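PDB 4CL2: periplasmic solute binding protein from Candidatus liberibacter, which binds manganese and zinc ions in the periplasm and probably hands them to a membrane transporter for uptake into the cell. Local coordinates for residues I207-E221 / V232-V246. Numbering follows the deposited sequence.
With SO4 (sulfate ion), chain F.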
# COMPACT_ATOMS: atom_id res chain seq x y z
N ILE A 207 -14.30 17.83 -8.54
CA ILE A 207 -15.22 18.80 -7.98
C ILE A 207 -16.60 18.55 -8.57
O ILE A 207 -17.61 18.53 -7.85
CB ILE A 207 -14.70 20.25 -8.24
CG1 ILE A 207 -13.47 20.49 -7.34
CG2 ILE A 207 -15.77 21.28 -8.02
CD1 ILE A 207 -12.68 21.71 -7.70
N ASN A 208 -16.62 18.36 -9.89
CA ASN A 208 -17.89 18.15 -10.57
C ASN A 208 -18.57 16.88 -10.09
O ASN A 208 -19.78 16.88 -9.80
CB ASN A 208 -17.66 18.18 -12.08
CG ASN A 208 -17.49 19.60 -12.59
OD1 ASN A 208 -18.06 20.51 -12.03
ND2 ASN A 208 -16.69 19.80 -13.61
N GLN A 209 -17.78 15.83 -9.93
CA GLN A 209 -18.34 14.54 -9.47
C GLN A 209 -18.86 14.57 -8.04
O GLN A 209 -19.93 14.04 -7.75
CB GLN A 209 -17.35 13.44 -9.66
CG GLN A 209 -17.09 13.07 -11.11
CD GLN A 209 -18.30 12.36 -11.70
OE1 GLN A 209 -18.91 11.51 -11.06
NE2 GLN A 209 -18.66 12.72 -12.92
N MET A 210 -18.16 15.28 -7.16
CA MET A 210 -18.65 15.44 -5.80
C MET A 210 -19.94 16.19 -5.67
O MET A 210 -20.80 15.84 -4.85
CB MET A 210 -17.57 16.10 -4.95
CG MET A 210 -16.41 15.17 -4.64
SD MET A 210 -15.00 15.91 -3.74
CE MET A 210 -15.73 16.08 -2.14
N ARG A 211 -20.08 17.28 -6.42
CA ARG A 211 -21.34 18.00 -6.42
C ARG A 211 -22.45 17.12 -6.96
O ARG A 211 -23.52 17.00 -6.36
CB ARG A 211 -21.23 19.27 -7.23
CG ARG A 211 -20.38 20.32 -6.56
CD ARG A 211 -20.85 21.69 -6.97
NE ARG A 211 -22.30 21.92 -6.75
CZ ARG A 211 -23.22 22.17 -7.70
NH1 ARG A 211 -22.93 22.20 -9.00
NH2 ARG A 211 -24.48 22.38 -7.34
N SER A 212 -22.18 16.51 -8.11
CA SER A 212 -23.16 15.70 -8.80
C SER A 212 -23.67 14.58 -7.90
O SER A 212 -24.87 14.34 -7.84
CB SER A 212 -22.55 15.16 -10.08
OG SER A 212 -23.42 14.23 -10.67
N HIS A 213 -22.77 13.90 -7.18
CA HIS A 213 -23.15 12.80 -6.27
C HIS A 213 -23.23 13.18 -4.81
O HIS A 213 -23.36 12.33 -3.98
CB HIS A 213 -22.21 11.61 -6.42
CG HIS A 213 -22.05 11.17 -7.84
ND1 HIS A 213 -23.07 10.59 -8.56
CD2 HIS A 213 -20.98 11.23 -8.67
CE1 HIS A 213 -22.65 10.34 -9.78
NE2 HIS A 213 -21.39 10.71 -9.88
N LYS A 214 -23.21 14.48 -4.50
CA LYS A 214 -23.38 14.93 -3.12
C LYS A 214 -22.42 14.20 -2.18
O LYS A 214 -22.79 13.79 -1.09
CB LYS A 214 -24.83 14.77 -2.65
CG LYS A 214 -25.78 15.81 -3.25
CD LYS A 214 -27.08 15.88 -2.43
CE LYS A 214 -28.06 16.93 -2.95
NZ LYS A 214 -28.51 16.63 -4.34
N ILE A 215 -21.17 14.12 -2.61
CA ILE A 215 -20.13 13.45 -1.82
C ILE A 215 -19.71 14.34 -0.65
O ILE A 215 -19.56 15.55 -0.78
CB ILE A 215 -18.94 13.08 -2.71
CG1 ILE A 215 -19.43 12.11 -3.80
CG2 ILE A 215 -17.87 12.47 -1.83
CD1 ILE A 215 -18.48 11.88 -4.95
N LYS A 216 -19.59 13.73 0.53
CA LYS A 216 -19.51 14.47 1.78
C LYS A 216 -18.08 14.73 2.32
O LYS A 216 -17.87 15.66 3.04
CB LYS A 216 -20.28 13.68 2.84
CG LYS A 216 -21.77 13.50 2.52
CD LYS A 216 -22.49 14.82 2.54
CE LYS A 216 -23.92 14.64 2.07
NZ LYS A 216 -24.48 15.95 1.66
N PHE A 217 -17.16 13.87 1.94
CA PHE A 217 -15.78 13.90 2.47
C PHE A 217 -14.72 13.66 1.42
O PHE A 217 -14.86 12.80 0.49
CB PHE A 217 -15.61 12.86 3.63
CG PHE A 217 -16.33 13.26 4.89
CD1 PHE A 217 -15.71 14.06 5.84
CD2 PHE A 217 -17.61 12.81 5.11
CE1 PHE A 217 -16.39 14.43 6.99
CE2 PHE A 217 -18.32 13.18 6.25
CZ PHE A 217 -17.71 14.01 7.18
N ILE A 218 -13.60 14.36 1.62
CA ILE A 218 -12.37 14.09 0.87
C ILE A 218 -11.16 14.07 1.79
O ILE A 218 -11.04 14.96 2.62
CB ILE A 218 -12.16 15.14 -0.31
CG1 ILE A 218 -10.84 14.87 -1.06
CG2 ILE A 218 -12.30 16.55 0.21
CD1 ILE A 218 -10.72 15.66 -2.38
N PHE A 219 -10.29 13.08 1.63
CA PHE A 219 -9.10 12.90 2.48
C PHE A 219 -7.83 13.35 1.78
O PHE A 219 -7.79 13.50 0.52
CB PHE A 219 -8.91 11.44 2.80
CG PHE A 219 -10.07 10.82 3.56
CD1 PHE A 219 -10.14 10.94 4.94
CD2 PHE A 219 -11.09 10.18 2.89
CE1 PHE A 219 -11.20 10.39 5.66
CE2 PHE A 219 -12.14 9.60 3.60
CZ PHE A 219 -12.19 9.72 4.97
N SER A 220 -6.82 13.62 2.57
CA SER A 220 -5.43 13.61 2.08
C SER A 220 -4.63 12.57 2.74
O SER A 220 -5.15 11.78 3.53
CB SER A 220 -4.79 15.01 2.18
OG SER A 220 -4.63 15.39 3.57
N GLU A 221 -3.34 12.47 2.40
CA GLU A 221 -2.53 11.40 2.84
C GLU A 221 -1.20 11.86 3.48
O GLU A 221 -0.80 12.98 3.34
CB GLU A 221 -2.32 10.37 1.72
CG GLU A 221 -3.66 9.86 1.13
CD GLU A 221 -4.22 10.69 -0.03
OE1 GLU A 221 -3.52 10.91 -0.96
OE2 GLU A 221 -5.37 11.08 -0.01
N VAL A 232 -10.68 21.59 -2.56
CA VAL A 232 -11.80 20.83 -3.15
C VAL A 232 -13.00 20.76 -2.22
O VAL A 232 -14.12 21.00 -2.63
CB VAL A 232 -11.36 19.44 -3.59
CG1 VAL A 232 -12.55 18.56 -3.94
CG2 VAL A 232 -10.37 19.55 -4.75
N ALA A 233 -12.77 20.46 -0.95
CA ALA A 233 -13.88 20.49 0.02
C ALA A 233 -14.62 21.80 0.02
O ALA A 233 -15.86 21.85 -0.01
CB ALA A 233 -13.36 20.08 1.42
N TYR A 234 -13.89 22.92 -0.00
CA TYR A 234 -14.51 24.21 0.00
C TYR A 234 -15.38 24.40 -1.25
O TYR A 234 -16.52 24.83 -1.15
CB TYR A 234 -13.45 25.33 0.11
CG TYR A 234 -14.03 26.65 -0.21
CD1 TYR A 234 -14.86 27.31 0.69
CD2 TYR A 234 -13.81 27.25 -1.45
CE1 TYR A 234 -15.45 28.51 0.39
CE2 TYR A 234 -14.40 28.43 -1.76
CZ TYR A 234 -15.20 29.08 -0.84
OH TYR A 234 -15.77 30.28 -1.13
N GLU A 235 -14.84 24.01 -2.41
CA GLU A 235 -15.52 24.26 -3.70
C GLU A 235 -16.77 23.39 -3.89
O GLU A 235 -17.66 23.76 -4.64
CB GLU A 235 -14.54 24.00 -4.86
CG GLU A 235 -13.61 25.17 -5.07
CD GLU A 235 -12.80 25.06 -6.36
OE1 GLU A 235 -13.41 24.99 -7.45
OE2 GLU A 235 -11.58 25.07 -6.23
N THR A 236 -16.83 22.29 -3.14
CA THR A 236 -17.89 21.27 -3.23
C THR A 236 -18.91 21.33 -2.08
O THR A 236 -19.95 20.66 -2.14
CB THR A 236 -17.32 19.87 -3.30
OG1 THR A 236 -16.49 19.61 -2.15
CG2 THR A 236 -16.55 19.70 -4.58
N ASN A 237 -18.67 22.18 -1.09
CA ASN A 237 -19.41 22.14 0.16
C ASN A 237 -19.35 20.79 0.81
O ASN A 237 -20.24 20.40 1.51
CB ASN A 237 -20.87 22.57 -0.03
CG ASN A 237 -20.99 24.03 -0.21
OD1 ASN A 237 -21.61 24.51 -1.16
ND2 ASN A 237 -20.40 24.76 0.70
N ALA A 238 -18.27 20.07 0.54
CA ALA A 238 -17.92 18.86 1.27
C ALA A 238 -17.03 19.21 2.49
O ALA A 238 -16.75 20.36 2.76
CB ALA A 238 -17.20 17.91 0.36
N SER A 239 -16.63 18.17 3.22
CA SER A 239 -15.77 18.34 4.40
C SER A 239 -14.44 17.68 4.14
O SER A 239 -14.38 16.67 3.49
CB SER A 239 -16.42 17.62 5.62
OG SER A 239 -17.64 18.29 5.95
N TYR A 240 -13.38 18.25 4.67
CA TYR A 240 -12.11 17.60 4.65
C TYR A 240 -12.10 16.51 5.74
O TYR A 240 -12.42 16.82 6.88
CB TYR A 240 -11.04 18.62 4.97
CG TYR A 240 -9.67 18.04 5.14
CD1 TYR A 240 -9.03 17.32 4.11
CD2 TYR A 240 -8.94 18.21 6.34
CE1 TYR A 240 -7.79 16.76 4.27
CE2 TYR A 240 -7.68 17.65 6.50
CZ TYR A 240 -7.09 16.95 5.47
OH TYR A 240 -5.85 16.37 5.61
N GLY A 241 -11.80 15.30 5.31
CA GLY A 241 -11.87 14.07 6.14
C GLY A 241 -10.61 13.83 6.96
O GLY A 241 -10.61 12.97 7.85
N GLY A 242 -9.56 14.55 6.70
CA GLY A 242 -8.26 14.40 7.40
C GLY A 242 -7.27 13.53 6.65
O GLY A 242 -7.45 13.26 5.45
N VAL A 243 -6.24 13.05 7.36
CA VAL A 243 -5.08 12.37 6.82
C VAL A 243 -5.12 10.87 6.95
O VAL A 243 -5.27 10.34 8.05
CB VAL A 243 -3.79 12.87 7.49
CG1 VAL A 243 -2.58 12.17 6.91
CG2 VAL A 243 -3.62 14.37 7.37
N LEU A 244 -4.96 10.16 5.84
CA LEU A 244 -4.81 8.70 5.82
C LEU A 244 -3.35 8.32 5.64
O LEU A 244 -2.57 9.07 5.11
CB LEU A 244 -5.58 8.05 4.66
CG LEU A 244 -7.06 8.45 4.61
CD1 LEU A 244 -7.72 7.84 3.32
CD2 LEU A 244 -7.84 7.96 5.83
N TYR A 245 -3.03 7.12 6.10
CA TYR A 245 -1.66 6.53 5.93
C TYR A 245 -1.79 5.43 4.88
O TYR A 245 -2.52 4.40 5.04
CB TYR A 245 -1.14 5.93 7.25
CG TYR A 245 -0.67 6.98 8.19
CD1 TYR A 245 -1.55 7.71 8.90
CD2 TYR A 245 0.68 7.30 8.27
CE1 TYR A 245 -1.15 8.72 9.74
CE2 TYR A 245 1.09 8.33 9.09
CZ TYR A 245 0.17 9.02 9.81
OH TYR A 245 0.51 10.07 10.66
N VAL A 246 -1.12 5.62 3.75
CA VAL A 246 -1.23 4.72 2.59
C VAL A 246 0.09 4.36 1.90
O VAL A 246 0.27 3.21 1.49
CB VAL A 246 -2.23 5.22 1.55
CG1 VAL A 246 -3.62 5.35 2.12
CG2 VAL A 246 -1.79 6.53 0.93
S SO4 F . 4.78 9.94 10.52
O1 SO4 F . 3.75 10.29 9.54
O2 SO4 F . 5.55 11.20 10.65
O3 SO4 F . 5.67 8.88 10.06
O4 SO4 F . 4.23 9.67 11.88
O HOH W 1 -20.62 17.73 -1.93
O HOH W 2 -19.53 16.93 4.58
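Ile207 and Ile218 reach Val232 from two directions. CG1 of Ile207 packs on both methyls of Val232, while its CD1 comes within 3.4 Å of Glu235 OE1, lying against a carboxylate whose OE2 is hydrogen-bonded to Gln231 NE2. Ile218 turns CG1 away from its own N (chi1 179°), which sends CD1 to within 3.8 Å of Val232 CG1, the two side chains crossing at about a right angle; its CG2 rests on the CB of Ala233. Met210 adds its sulfur to the same valine methyl and bends at chi3 (73°), which sets CE against Ala238 CB at a tight 3.4 Å. Beyond the helices, strands 217-221 and 239-244 run parallel. Gly241 N meets Ile218 O almost straight (176°) but from well above the carbonyl plane, and Leu244 N bonds to Ser220 O further along. Tyr240 OH and Ser220 OG share a 2.6 Å hydrogen bond that either could donate, with OG in the ring plane; the N of Gly242 lies over one ring face. Leu244 CD1 approaches Phe219 CG obliquely at 3.8 Å. Helix 259-274 packs on these two side chains, and Glu221 OE1 is hydrogen-bonded to Asn224 and to the backbone N of Glu172, OE2 to Ser171 N. Strand 217-221, helix 227-236 and strand 239-244 thus form a beta-alpha-beta unit whose strands run toward the metal site, where His106, Glu172 and Asp247 bind manganese in this structure.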